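Side-chain contacts in fimbrial subunit type 1 (Actinomyces oris, PDB 3UXF), which forms the shaft of type 1 fimbriae as the major pilin subunit, displayed on the bacterial surface and anchored to the peptidoglycan cell wall: residues L84-T89 against W94-D99; V242-Q247 against S284-N289; V356-T361 against Y445-T450; L463-L468 against T478-T483. One frame throughout, in Å; residues are numbered along the deposited sequence.

Interaction 1: L84-T89 against W94-D99; sequences LNVDLT and WKTLAD
Leu88 meets the Trp94 indole in two ways at once. Its CD2 methyl sits squarely over the five-membered ring, 3.7 Å from the centroid and 5° off the normal, a CH-pi contact. Meanwhile its carbonyl O takes the indole N-H, with Trp94 NE1 2.9 Å from Leu88 O. That bond is bent, 145° at the hydrogen, and the oxygen lies 19° out of the ring plane. The tight zone continues through Leu97, whose CD1 is 3.9 Å from Leu88 CD2, and ends where Val86 CG1 touches Thr96 CG2 at 3.7 Å. Thr96 can offer this methyl because CG2 is anti to its backbone N, while OG1 goes to Asp92 O in the preceding turn. Thr158 and Ala137, on strands 155-159 and 136-144, also touch Leu97.

On the solvent side the polar groups pair within their own segments. Lys95 NZ bridges to Asp99 OD1 along the helix, and Asp87 OD1 receives Thr89 N in an Asx turn. The loop after strand 78-84 is thus packed on helix 91-99 of the N-terminal pilin domain by methyl contacts, and one directional bond, with the methyl over the face, probably limits the rotation of the indole.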
loop_
_atom_site.group_PDB
_atom_site.type_symbol
_atom_site.label_atom_id
_atom_site.label_comp_id
_atom_site.label_asym_id
_atom_site.label_seq_id
_atom_site.Cartn_x
_atom_site.Cartn_y
_atom_site.Cartn_z
ATOM N N LEU A 84 -33.727 -12.287 -14.468
ATOM C CA LEU A 84 -33.434 -12.760 -15.820
ATOM C C LEU A 84 -34.666 -13.428 -16.371
ATOM O O LEU A 84 -35.528 -13.922 -15.617
ATOM C CB LEU A 84 -32.261 -13.728 -15.826
ATOM C CG LEU A 84 -30.960 -13.157 -15.233
ATOM C CD1 LEU A 84 -29.819 -14.136 -15.449
ATOM C CD2 LEU A 84 -30.617 -11.771 -15.820
ATOM N N ASN A 85 -34.758 -13.447 -17.700
ATOM C CA ASN A 85 -35.922 -14.036 -18.352
ATOM C C ASN A 85 -35.730 -15.536 -18.528
ATOM O O ASN A 85 -35.594 -16.056 -19.648
ATOM C CB ASN A 85 -36.127 -13.361 -19.701
ATOM C CG ASN A 85 -36.691 -11.955 -19.564
ATOM O OD1 ASN A 85 -36.326 -11.045 -20.318
ATOM N ND2 ASN A 85 -37.587 -11.773 -18.597
ATOM N N VAL A 86 -35.687 -16.227 -17.393
ATOM C CA VAL A 86 -35.713 -17.681 -17.349
ATOM C C VAL A 86 -36.728 -18.077 -16.295
ATOM O O VAL A 86 -36.878 -17.415 -15.260
ATOM C CB VAL A 86 -34.339 -18.323 -16.994
ATOM C CG1 VAL A 86 -33.319 -18.109 -18.135
ATOM C CG2 VAL A 86 -33.820 -17.782 -15.674
ATOM N N ASP A 87 -37.472 -19.139 -16.573
ATOM C CA ASP A 87 -38.486 -19.578 -15.625
ATOM C C ASP A 87 -37.932 -20.751 -14.829
ATOM O O ASP A 87 -37.836 -21.869 -15.351
ATOM C CB ASP A 87 -39.741 -20.014 -16.416
ATOM C CG ASP A 87 -40.902 -20.413 -15.529
ATOM O OD1 ASP A 87 -40.709 -20.629 -14.316
ATOM O OD2 ASP A 87 -42.053 -20.505 -16.066
ATOM N N LEU A 88 -37.583 -20.513 -13.556
ATOM C CA LEU A 88 -36.919 -21.570 -12.792
ATOM C C LEU A 88 -37.947 -22.563 -12.214
ATOM O O LEU A 88 -37.583 -23.507 -11.487
ATOM C CB LEU A 88 -36.029 -20.984 -11.687
ATOM C CG LEU A 88 -34.792 -20.228 -12.218
ATOM C CD1 LEU A 88 -33.859 -19.987 -11.038
ATOM C CD2 LEU A 88 -34.080 -21.025 -13.302
ATOM N N THR A 89 -39.221 -22.374 -12.547
ATOM C CA THR A 89 -40.187 -23.409 -12.226
ATOM C C THR A 89 -40.259 -24.449 -13.342
ATOM O O THR A 89 -41.098 -25.357 -13.282
ATOM C CB THR A 89 -41.608 -22.861 -11.920
ATOM O OG1 THR A 89 -42.223 -22.399 -13.122
ATOM C CG2 THR A 89 -41.567 -21.729 -10.905
ATOM N N TRP A 94 -33.734 -23.712 -16.194
ATOM C CA TRP A 94 -32.456 -24.098 -15.631
ATOM C C TRP A 94 -31.481 -24.479 -16.733
ATOM O O TRP A 94 -30.309 -24.180 -16.628
ATOM C CB TRP A 94 -32.615 -25.294 -14.690
ATOM C CG TRP A 94 -33.277 -24.914 -13.394
ATOM C CD1 TRP A 94 -34.616 -24.906 -13.114
ATOM C CD2 TRP A 94 -32.612 -24.433 -12.228
ATOM N NE1 TRP A 94 -34.815 -24.457 -11.828
ATOM C CE2 TRP A 94 -33.603 -24.154 -11.265
ATOM C CE3 TRP A 94 -31.277 -24.216 -11.904
ATOM C CZ2 TRP A 94 -33.296 -23.682 -9.975
ATOM C CZ3 TRP A 94 -30.955 -23.737 -10.619
ATOM C CH2 TRP A 94 -31.978 -23.478 -9.673
ATOM N N LYS A 95 -31.995 -25.113 -17.788
ATOM C CA LYS A 95 -31.164 -25.519 -18.926
ATOM C C LYS A 95 -30.590 -24.290 -19.636
ATOM O O LYS A 95 -29.422 -24.283 -19.985
ATOM C CB LYS A 95 -31.958 -26.437 -19.878
ATOM C CG LYS A 95 -31.204 -26.922 -21.140
ATOM C CD LYS A 95 -29.922 -27.614 -20.776
ATOM C CE LYS A 95 -29.387 -28.439 -21.943
ATOM N NZ LYS A 95 -29.196 -27.592 -23.157
ATOM N N THR A 96 -31.410 -23.256 -19.825
ATOM C CA THR A 96 -30.919 -22.002 -20.404
ATOM C C THR A 96 -29.745 -21.458 -19.611
ATOM O O THR A 96 -28.722 -21.035 -20.173
ATOM C CB THR A 96 -32.022 -20.949 -20.472
ATOM O OG1 THR A 96 -33.061 -21.440 -21.321
ATOM C CG2 THR A 96 -31.484 -19.592 -21.000
ATOM N N LEU A 97 -29.878 -21.455 -18.290
ATOM C CA LEU A 97 -28.762 -20.991 -17.455
ATOM C C LEU A 97 -27.517 -21.864 -17.601
ATOM O O LEU A 97 -26.394 -21.342 -17.665
ATOM C CB LEU A 97 -29.167 -20.946 -15.969
ATOM C CG LEU A 97 -30.156 -19.868 -15.537
ATOM C CD1 LEU A 97 -30.359 -19.969 -14.010
ATOM C CD2 LEU A 97 -29.702 -18.462 -15.885
ATOM N N ALA A 98 -27.706 -23.177 -17.598
ATOM C CA ALA A 98 -26.601 -24.115 -17.707
ATOM C C ALA A 98 -25.848 -23.864 -19.012
ATOM O O ALA A 98 -24.621 -23.901 -19.039
ATOM C CB ALA A 98 -27.108 -25.551 -17.654
ATOM N N ASP A 99 -26.604 -23.579 -20.072
ATOM C CA ASP A 99 -26.024 -23.383 -21.403
ATOM C C ASP A 99 -25.109 -22.176 -21.464
ATOM O O ASP A 99 -24.283 -22.075 -22.376
ATOM C CB ASP A 99 -27.112 -23.191 -22.462
ATOM C CG ASP A 99 -27.841 -24.459 -22.793
ATOM O OD1 ASP A 99 -27.434 -25.527 -22.304
ATOM O OD2 ASP A 99 -28.831 -24.373 -23.558
#

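Interaction 2: V242-Q247 against S284-N289; sequences VKIVGQ and SEARYN
Ser284 OG is gripped twice, by Arg280 O one turn back in its helix and by Ile220 N, and so joins the helix whose Ala286 meets Ile244 to the backbone N of Ile220. Across the contact itself the chemistry is purely apolar. Ala286 CB is received by two methyls of one side chain, lying 3.9 Å from Ile244 CG2 and 4.0 Å from Ile244 CD1. Both methyls reach the alanine because CG2 is anti to the backbone N and CD1 is anti to CA (chi2 177°). Ala286 CA lies 7.8 Å from Ile244 CA, the nearest pair of CA atoms across the two segments.

Farther along, the approach is slack. Gln247 OE1 comes no nearer to Asn289 O than 4.4 Å, and the glutamine is poorly ordered. Gly246, just before it, has backbone angles suited to glycine, and there the chain leaves the strand. Backbone bonding on the other segment continues with Asn289 N on Glu285 O, and Glu285 OE1 forms a salt bridge with Arg281.

Strand 241-245 runs between strands 295-302 and 250-251 of an antiparallel sheet, and Ile244 also touches Leu296 and Val250 on these neighbours; helix 277-288 packs against it, linking strand 269-275 of another sheet to strand 295-302.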
loop_
_atom_site.group_PDB
_atom_site.type_symbol
_atom_site.label_atom_id
_atom_site.label_comp_id
_atom_site.label_asym_id
_atom_site.label_seq_id
_atom_site.Cartn_x
_atom_site.Cartn_y
_atom_site.Cartn_z
ATOM N N VAL A 242 7.940 2.439 -14.955
ATOM C CA VAL A 242 6.614 1.831 -14.950
ATOM C C VAL A 242 6.682 0.502 -15.680
ATOM O O VAL A 242 7.190 0.429 -16.791
ATOM C CB VAL A 242 5.562 2.715 -15.648
ATOM C CG1 VAL A 242 4.168 2.079 -15.545
ATOM C CG2 VAL A 242 5.574 4.123 -14.997
ATOM N N LYS A 243 6.175 -0.531 -15.036
ATOM C CA LYS A 243 6.190 -1.884 -15.606
ATOM C C LYS A 243 4.841 -2.545 -15.483
ATOM O O LYS A 243 4.034 -2.205 -14.618
ATOM C CB LYS A 243 7.178 -2.770 -14.849
ATOM C CG LYS A 243 8.643 -2.235 -14.864
ATOM C CD LYS A 243 9.542 -3.225 -14.158
ATOM C CE LYS A 243 10.978 -2.784 -14.269
ATOM N NZ LYS A 243 11.862 -3.840 -13.674
ATOM N N ILE A 244 4.626 -3.559 -16.307
ATOM C CA ILE A 244 3.549 -4.500 -16.027
ATOM C C ILE A 244 4.257 -5.740 -15.511
ATOM O O ILE A 244 5.118 -6.276 -16.204
ATOM C CB ILE A 244 2.749 -4.812 -17.293
ATOM C CG1 ILE A 244 2.083 -3.551 -17.845
ATOM C CG2 ILE A 244 1.654 -5.881 -16.977
ATOM C CD1 ILE A 244 1.309 -3.789 -19.168
ATOM N N VAL A 245 3.925 -6.165 -14.290
ATOM C CA VAL A 245 4.591 -7.301 -13.641
ATOM C C VAL A 245 3.653 -8.477 -13.542
ATOM O O VAL A 245 2.473 -8.344 -13.777
ATOM C CB VAL A 245 5.163 -6.957 -12.245
ATOM C CG1 VAL A 245 6.206 -5.814 -12.381
ATOM C CG2 VAL A 245 4.084 -6.550 -11.259
ATOM N N GLY A 246 4.211 -9.621 -13.167
ATOM C CA GLY A 246 3.433 -10.853 -13.149
ATOM C C GLY A 246 4.280 -11.885 -13.854
ATOM O O GLY A 246 5.504 -11.903 -13.654
ATOM N N GLN A 247 3.658 -12.709 -14.690
ATOM C CA GLN A 247 4.355 -13.815 -15.351
ATOM C C GLN A 247 5.637 -13.367 -16.060
ATOM O O GLN A 247 6.737 -13.796 -15.697
ATOM C CB GLN A 247 3.405 -14.539 -16.321
ATOM C CG GLN A 247 2.075 -14.956 -15.661
ATOM C CD GLN A 247 0.936 -15.249 -16.654
ATOM O OE1 GLN A 247 1.135 -15.287 -17.875
ATOM N NE2 GLN A 247 -0.268 -15.460 -16.119
ATOM N N SER A 284 -4.874 -3.582 -20.641
ATOM C CA SER A 284 -6.103 -4.334 -20.843
ATOM C C SER A 284 -5.761 -5.749 -21.331
ATOM O O SER A 284 -6.266 -6.743 -20.818
ATOM C CB SER A 284 -6.970 -3.625 -21.881
ATOM O OG SER A 284 -7.351 -2.330 -21.434
ATOM N N GLU A 285 -4.873 -5.799 -22.296
ATOM C CA GLU A 285 -4.468 -7.069 -22.915
ATOM C C GLU A 285 -3.696 -7.962 -21.968
ATOM O O GLU A 285 -3.938 -9.164 -21.867
ATOM C CB GLU A 285 -3.626 -6.795 -24.141
ATOM C CG GLU A 285 -3.185 -8.090 -24.885
ATOM C CD GLU A 285 -2.336 -7.786 -26.112
ATOM O OE1 GLU A 285 -1.502 -6.836 -26.083
ATOM O OE2 GLU A 285 -2.542 -8.477 -27.138
ATOM N N ALA A 286 -2.740 -7.364 -21.256
ATOM C CA ALA A 286 -1.899 -8.127 -20.343
ATOM C C ALA A 286 -2.729 -8.796 -19.268
ATOM O O ALA A 286 -2.489 -9.951 -18.912
ATOM C CB ALA A 286 -0.787 -7.211 -19.709
ATOM N N ARG A 287 -3.704 -8.072 -18.721
ATOM C CA ARG A 287 -4.508 -8.616 -17.656
ATOM C C ARG A 287 -5.444 -9.708 -18.209
ATOM O O ARG A 287 -5.651 -10.716 -17.545
ATOM C CB ARG A 287 -5.357 -7.510 -17.020
ATOM C CG ARG A 287 -6.341 -7.993 -15.956
ATOM C CD ARG A 287 -5.705 -8.826 -14.854
ATOM N NE ARG A 287 -6.745 -9.362 -13.972
ATOM C CZ ARG A 287 -7.402 -10.491 -14.231
ATOM N NH1 ARG A 287 -7.086 -11.190 -15.319
ATOM N NH2 ARG A 287 -8.359 -10.939 -13.416
ATOM N N TYR A 288 -6.021 -9.461 -19.374
ATOM C CA TYR A 288 -6.964 -10.433 -19.957
ATOM C C TYR A 288 -6.229 -11.750 -20.181
ATOM O O TYR A 288 -6.740 -12.818 -19.813
ATOM C CB TYR A 288 -7.535 -9.923 -21.277
ATOM C CG TYR A 288 -8.493 -10.910 -21.902
ATOM C CD1 TYR A 288 -9.773 -11.049 -21.401
ATOM C CD2 TYR A 288 -8.093 -11.723 -22.950
ATOM C CE1 TYR A 288 -10.668 -11.982 -21.958
ATOM C CE2 TYR A 288 -8.986 -12.660 -23.507
ATOM C CZ TYR A 288 -10.259 -12.769 -22.997
ATOM O OH TYR A 288 -11.152 -13.689 -23.528
ATOM N N ASN A 289 -5.015 -11.670 -20.738
ATOM C CA ASN A 289 -4.198 -12.879 -20.998
ATOM C C ASN A 289 -3.472 -13.379 -19.762
ATOM O O ASN A 289 -2.763 -14.383 -19.796
ATOM C CB ASN A 289 -3.110 -12.621 -22.046
ATOM C CG ASN A 289 -3.652 -12.303 -23.420
ATOM O OD1 ASN A 289 -2.954 -11.668 -24.226
ATOM N ND2 ASN A 289 -4.863 -12.759 -23.723
#

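Interaction 3: V356-T361 against Y445-T450; sequences VILTKT and YCLVET. Unlike the reference sequence in segment 356-361: Ile357 (reference Val).
The carboxylate of Glu449 is the flat group here, and Lys360 CE approaches it obliquely, above the plane and beyond the oxygens, 3.4 Å from Glu449 OE2 and 3.6 Å from Glu449 OE1. The two side chains cross at about a right angle. Glu449 OE1 is hydrogen-bonded to Gln459 NE2, and Phe377 and Val482 pack against the glutamate.

Lys360 is joined covalently through NZ to CG of Asp484, an intramolecular isopeptide bond between strands 344-362 and 478-484. To reach it the lysine leaves the backbone with CG anti to N and then bends at chi2 (72°) and chi4 (75°), which turns NZ toward the carbonyl of the next residue, Thr361. The linked nitrogen also donates to that carbonyl: Lys360 NZ lies 3.2 Å from Thr361 O, nearly in line with C=O and 160° at the hydrogen. Such lysine cross-links are a hallmark of Gram-positive pilin domains, where an acidic residue commonly lies beside the bond; the place of Glu449, with OE2 4.0 Å from Lys360 NZ, is consistent with that pattern. The domain has a prealbumin-like fold, a beta sandwich whose two sheets face each other across this contact.

Two residues earlier on each strand, leucines fill the interior between the sheets. Leu358 and Leu447 reach toward each other tip to tip, with Leu358 CD1 3.8 Å from Leu447 CD1 and 4.2 Å from Leu447 CD2. Val420 and Phe377 touch Leu358, while Ile422 and Val482 touch Leu447. Next to Leu447, Cys446 is turned to the other side of its strand and held by the disulfide to Cys382.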
loop_
_atom_site.group_PDB
_atom_site.type_symbol
_atom_site.label_atom_id
_atom_site.label_comp_id
_atom_site.label_asym_id
_atom_site.label_seq_id
_atom_site.Cartn_x
_atom_site.Cartn_y
_atom_site.Cartn_z
ATOM N N VAL A 356 20.133 12.236 17.022
ATOM C CA VAL A 356 21.004 11.752 18.078
ATOM C C VAL A 356 21.663 12.964 18.703
ATOM O O VAL A 356 22.181 13.819 17.989
ATOM C CB VAL A 356 22.099 10.830 17.508
ATOM C CG1 VAL A 356 23.095 10.468 18.574
ATOM C CG2 VAL A 356 21.431 9.563 16.898
ATOM N N ILE A 357 21.625 13.070 20.030
ATOM C CA ILE A 357 22.409 14.116 20.702
ATOM C C ILE A 357 23.588 13.440 21.378
ATOM O O ILE A 357 23.382 12.592 22.255
ATOM C CB ILE A 357 21.590 14.895 21.747
ATOM C CG1 ILE A 357 20.437 15.614 21.064
ATOM C CG2 ILE A 357 22.465 15.943 22.396
ATOM C CD1 ILE A 357 19.405 16.235 22.050
ATOM N N LEU A 358 24.807 13.778 20.951
ATOM C CA LEU A 358 26.001 13.160 21.497
ATOM C C LEU A 358 26.549 14.120 22.542
ATOM O O LEU A 358 26.849 15.274 22.221
ATOM C CB LEU A 358 26.994 12.942 20.355
ATOM C CG LEU A 358 28.284 12.158 20.614
ATOM C CD1 LEU A 358 28.970 11.878 19.259
ATOM C CD2 LEU A 358 29.240 12.914 21.507
ATOM N N THR A 359 26.672 13.646 23.784
ATOM C CA THR A 359 27.337 14.417 24.839
ATOM C C THR A 359 28.705 13.824 25.124
ATOM O O THR A 359 28.839 12.619 25.376
ATOM C CB THR A 359 26.540 14.397 26.140
ATOM O OG1 THR A 359 25.286 15.046 25.912
ATOM C CG2 THR A 359 27.300 15.140 27.275
ATOM N N LYS A 360 29.726 14.668 25.069
ATOM C CA LYS A 360 31.084 14.227 25.320
ATOM C C LYS A 360 31.508 14.595 26.731
ATOM O O LYS A 360 31.326 15.726 27.170
ATOM C CB LYS A 360 32.048 14.847 24.308
ATOM C CG LYS A 360 33.481 14.360 24.438
ATOM C CD LYS A 360 33.628 12.930 23.953
ATOM C CE LYS A 360 35.087 12.536 23.830
ATOM N NZ LYS A 360 35.720 12.284 25.151
ATOM N N THR A 361 32.075 13.629 27.437
ATOM C CA THR A 361 32.572 13.869 28.779
ATOM C C THR A 361 33.873 13.107 28.984
ATOM O O THR A 361 34.474 12.622 28.029
ATOM C CB THR A 361 31.537 13.484 29.854
ATOM O OG1 THR A 361 31.929 14.035 31.116
ATOM C CG2 THR A 361 31.421 11.976 29.977
ATOM N N TYR A 445 24.217 1.081 14.757
ATOM C CA TYR A 445 25.168 2.072 14.272
ATOM C C TYR A 445 26.369 2.086 15.221
ATOM O O TYR A 445 26.276 1.575 16.336
ATOM C CB TYR A 445 24.517 3.456 14.316
ATOM C CG TYR A 445 23.381 3.584 13.343
ATOM C CD1 TYR A 445 23.594 3.383 11.980
ATOM C CD2 TYR A 445 22.104 3.922 13.767
ATOM C CE1 TYR A 445 22.530 3.499 11.060
ATOM C CE2 TYR A 445 21.024 4.045 12.862
ATOM C CZ TYR A 445 21.258 3.836 11.502
ATOM O OH TYR A 445 20.207 3.920 10.601
ATOM N N CYS A 446 27.480 2.692 14.796
ATOM C CA CYS A 446 28.673 2.839 15.636
ATOM C C CYS A 446 29.161 4.259 15.509
ATOM O O CYS A 446 29.266 4.767 14.390
ATOM C CB CYS A 446 29.817 1.905 15.129
ATOM S SG CYS A 446 29.645 0.230 15.885
ATOM N N LEU A 447 29.479 4.893 16.629
ATOM C CA LEU A 447 30.304 6.119 16.573
ATOM C C LEU A 447 31.754 5.714 16.492
ATOM O O LEU A 447 32.166 4.775 17.150
ATOM C CB LEU A 447 30.119 6.932 17.841
ATOM C CG LEU A 447 28.723 7.462 18.112
ATOM C CD1 LEU A 447 28.700 8.115 19.467
ATOM C CD2 LEU A 447 28.298 8.421 17.008
ATOM N N VAL A 448 32.539 6.406 15.672
ATOM C CA VAL A 448 33.990 6.283 15.766
ATOM C C VAL A 448 34.511 7.653 16.130
ATOM O O VAL A 448 34.263 8.637 15.439
ATOM C CB VAL A 448 34.595 5.816 14.435
ATOM C CG1 VAL A 448 36.126 5.926 14.468
ATOM C CG2 VAL A 448 34.143 4.362 14.134
ATOM N N GLU A 449 35.232 7.724 17.246
ATOM C CA GLU A 449 35.873 8.976 17.628
ATOM C C GLU A 449 37.117 9.202 16.762
ATOM O O GLU A 449 38.109 8.511 16.890
ATOM C CB GLU A 449 36.198 8.971 19.114
ATOM C CG GLU A 449 36.678 10.322 19.629
ATOM C CD GLU A 449 36.736 10.410 21.152
ATOM O OE1 GLU A 449 36.040 9.632 21.847
ATOM O OE2 GLU A 449 37.483 11.302 21.689
ATOM N N THR A 450 37.005 10.158 15.848
ATOM C CA THR A 450 38.094 10.429 14.906
ATOM C C THR A 450 39.045 11.521 15.351
ATOM O O THR A 450 40.112 11.629 14.741
ATOM C CB THR A 450 37.563 10.746 13.473
ATOM O OG1 THR A 450 36.650 11.833 13.559
ATOM C CG2 THR A 450 36.817 9.546 12.906
#

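Interaction 4: L463-L468 against T478-T483; sequences LPFRVL and TEVTVT
Apolar contacts carry the Leu463 end of the contact, where Leu463 CD1 nests between the two methyls of Val482, 3.7 Å from Val482 CG1 and 3.9 Å from Val482 CG2, the side chains crossing at about a right angle. Next along, Val480 CG2 rests 4.2 Å from Phe465 CB and lies oblique to the phenyl ring. Leu447 and Val356 also pack against Phe465, so that Phe465 meets strands of both sheets. At the Thr478 end, Thr478 CG2, anti to the backbone N, packs against Arg466 O at 3.4 Å, while OG1 (chi1 -67°) lies beside the carbon atoms of Val467.

The polar bonds at this end run through a water, which Thr478 OG1 binds at 2.7 Å. The same water accepts from Leu468 N at 2.9 Å and gives a weak bond to Arg466 O. The guanidinium of Arg466 is directed elsewhere, with NE bonded to Asp443 O and a cation-pi contact with Tyr444.

The segments run antiparallel, 171° apart, yet belong to different sheets of the prealbumin-like sandwich: strand 463-465 pairs with 444-451, and strand 478-484 with 344-362. They close together at the water-bound end. Aliphatic side chains thus join the sheets where they are farther apart, and a single water serves the backbone N of Leu468, the N-cap of helix 469-472, where no direct polar bond links the two segments.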
loop_
_atom_site.group_PDB
_atom_site.type_symbol
_atom_site.label_atom_id
_atom_site.label_comp_id
_atom_site.label_asym_id
_atom_site.label_seq_id
_atom_site.Cartn_x
_atom_site.Cartn_y
_atom_site.Cartn_z
ATOM N N LEU A 463 31.817 2.660 19.029
ATOM C CA LEU A 463 30.838 2.668 20.108
ATOM C C LEU A 463 29.445 2.433 19.545
ATOM O O LEU A 463 28.847 3.332 18.946
ATOM C CB LEU A 463 30.874 4.045 20.763
ATOM C CG LEU A 463 32.270 4.465 21.223
ATOM C CD1 LEU A 463 32.217 5.898 21.761
ATOM C CD2 LEU A 463 32.803 3.502 22.262
ATOM N N PRO A 464 28.899 1.227 19.729
ATOM C CA PRO A 464 27.600 0.888 19.130
ATOM C C PRO A 464 26.482 1.608 19.829
ATOM O O PRO A 464 26.541 1.827 21.047
ATOM C CB PRO A 464 27.491 -0.617 19.341
ATOM C CG PRO A 464 28.926 -1.064 19.423
ATOM C CD PRO A 464 29.610 0.035 20.199
ATOM N N PHE A 465 25.452 1.930 19.059
ATOM C CA PHE A 465 24.211 2.497 19.589
ATOM C C PHE A 465 23.096 2.250 18.609
ATOM O O PHE A 465 23.339 1.894 17.455
ATOM C CB PHE A 465 24.356 4.011 19.864
ATOM C CG PHE A 465 24.444 4.847 18.609
ATOM C CD1 PHE A 465 25.669 5.017 17.981
ATOM C CD2 PHE A 465 23.314 5.488 18.074
ATOM C CE1 PHE A 465 25.804 5.763 16.811
ATOM C CE2 PHE A 465 23.450 6.252 16.902
ATOM C CZ PHE A 465 24.677 6.395 16.276
ATOM N N ARG A 466 21.860 2.402 19.076
ATOM C CA ARG A 466 20.689 2.235 18.229
ATOM C C ARG A 466 19.818 3.469 18.292
ATOM O O ARG A 466 19.725 4.132 19.340
ATOM C CB ARG A 466 19.874 1.023 18.668
ATOM C CG ARG A 466 20.509 -0.287 18.254
ATOM C CD ARG A 466 19.690 -1.458 18.803
ATOM N NE ARG A 466 20.165 -2.710 18.246
ATOM C CZ ARG A 466 19.971 -3.900 18.818
ATOM N NH1 ARG A 466 19.329 -3.994 19.986
ATOM N NH2 ARG A 466 20.442 -4.999 18.224
ATOM N N VAL A 467 19.175 3.768 17.165
ATOM C CA VAL A 467 18.082 4.722 17.117
ATOM C C VAL A 467 16.845 3.875 16.985
ATOM O O VAL A 467 16.708 3.108 16.045
ATOM C CB VAL A 467 18.248 5.703 15.909
ATOM C CG1 VAL A 467 16.991 6.560 15.737
ATOM C CG2 VAL A 467 19.469 6.603 16.132
ATOM N N LEU A 468 15.965 3.961 17.988
ATOM C CA LEU A 468 14.741 3.179 17.979
ATOM C C LEU A 468 13.538 3.953 17.488
ATOM O O LEU A 468 13.393 5.141 17.768
ATOM C CB LEU A 468 14.472 2.663 19.389
ATOM C CG LEU A 468 15.596 1.768 19.942
ATOM C CD1 LEU A 468 15.187 1.335 21.339
ATOM C CD2 LEU A 468 15.882 0.560 19.034
ATOM N N THR A 478 17.722 10.589 20.640
ATOM C CA THR A 478 18.473 9.455 21.169
ATOM C C THR A 478 19.721 10.070 21.778
ATOM O O THR A 478 20.532 10.682 21.077
ATOM C CB THR A 478 18.801 8.450 20.040
ATOM O OG1 THR A 478 17.594 7.851 19.582
ATOM C CG2 THR A 478 19.700 7.315 20.580
ATOM N N GLU A 479 19.869 9.938 23.100
ATOM C CA GLU A 479 20.945 10.598 23.819
ATOM C C GLU A 479 22.063 9.606 24.094
ATOM O O GLU A 479 21.846 8.563 24.716
ATOM C CB GLU A 479 20.411 11.202 25.145
ATOM C CG GLU A 479 19.430 12.345 24.842
ATOM C CD GLU A 479 18.821 12.987 26.070
ATOM O OE1 GLU A 479 19.510 13.802 26.716
ATOM O OE2 GLU A 479 17.671 12.643 26.405
ATOM N N VAL A 480 23.240 9.910 23.556
ATOM C CA VAL A 480 24.404 9.057 23.727
ATOM C C VAL A 480 25.496 9.836 24.418
ATOM O O VAL A 480 25.816 10.967 24.034
ATOM C CB VAL A 480 24.912 8.569 22.349
ATOM C CG1 VAL A 480 26.148 7.698 22.515
ATOM C CG2 VAL A 480 23.829 7.742 21.683
ATOM N N THR A 481 26.072 9.250 25.466
ATOM C CA THR A 481 27.216 9.875 26.121
ATOM C C THR A 481 28.487 9.112 25.770
ATOM O O THR A 481 28.538 7.904 25.847
ATOM C CB THR A 481 27.032 9.889 27.649
ATOM O OG1 THR A 481 25.862 10.667 27.963
ATOM C CG2 THR A 481 28.263 10.493 28.341
ATOM N N VAL A 482 29.504 9.840 25.340
ATOM C CA VAL A 482 30.793 9.245 25.081
ATOM C C VAL A 482 31.754 9.726 26.159
ATOM O O VAL A 482 31.920 10.926 26.367
ATOM C CB VAL A 482 31.352 9.699 23.700
ATOM C CG1 VAL A 482 32.766 9.149 23.522
ATOM C CG2 VAL A 482 30.440 9.300 22.588
ATOM N N THR A 483 32.392 8.786 26.844
ATOM C CA THR A 483 33.318 9.125 27.920
ATOM C C THR A 483 34.760 8.956 27.488
ATOM O O THR A 483 35.160 7.871 27.062
ATOM C CB THR A 483 33.045 8.257 29.166
ATOM O OG1 THR A 483 31.680 8.433 29.556
ATOM C CG2 THR A 483 33.986 8.690 30.292
HETATM O O HOH W 1 16.782 5.356 20.403
#

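How the interactions relate
Interactions 3 and 4 form one continuous piece of the prealbumin-like domain, their centres 7 Å apart. Strand 344-362 carries one side of interaction 3 and runs parallel to strand 478-484 of interaction 4, with Thr359 N 2.8 Å from Val480 O; strands 444-451 and 463-465 pair in the other sheet. Both contacts therefore bridge the same two sheets, and the Lys360-Asp484 bond fastens strands of interactions 3 and 4 together. A calcium ion lies about 9 Å from the Leu463 side chain. Interaction 1, in the N-terminal pilin domain, has its centre about 79 Å from that of interaction 3; interaction 2 lies between, about 36 Å from interaction 1 and 50 Å from interaction 3, centre to centre.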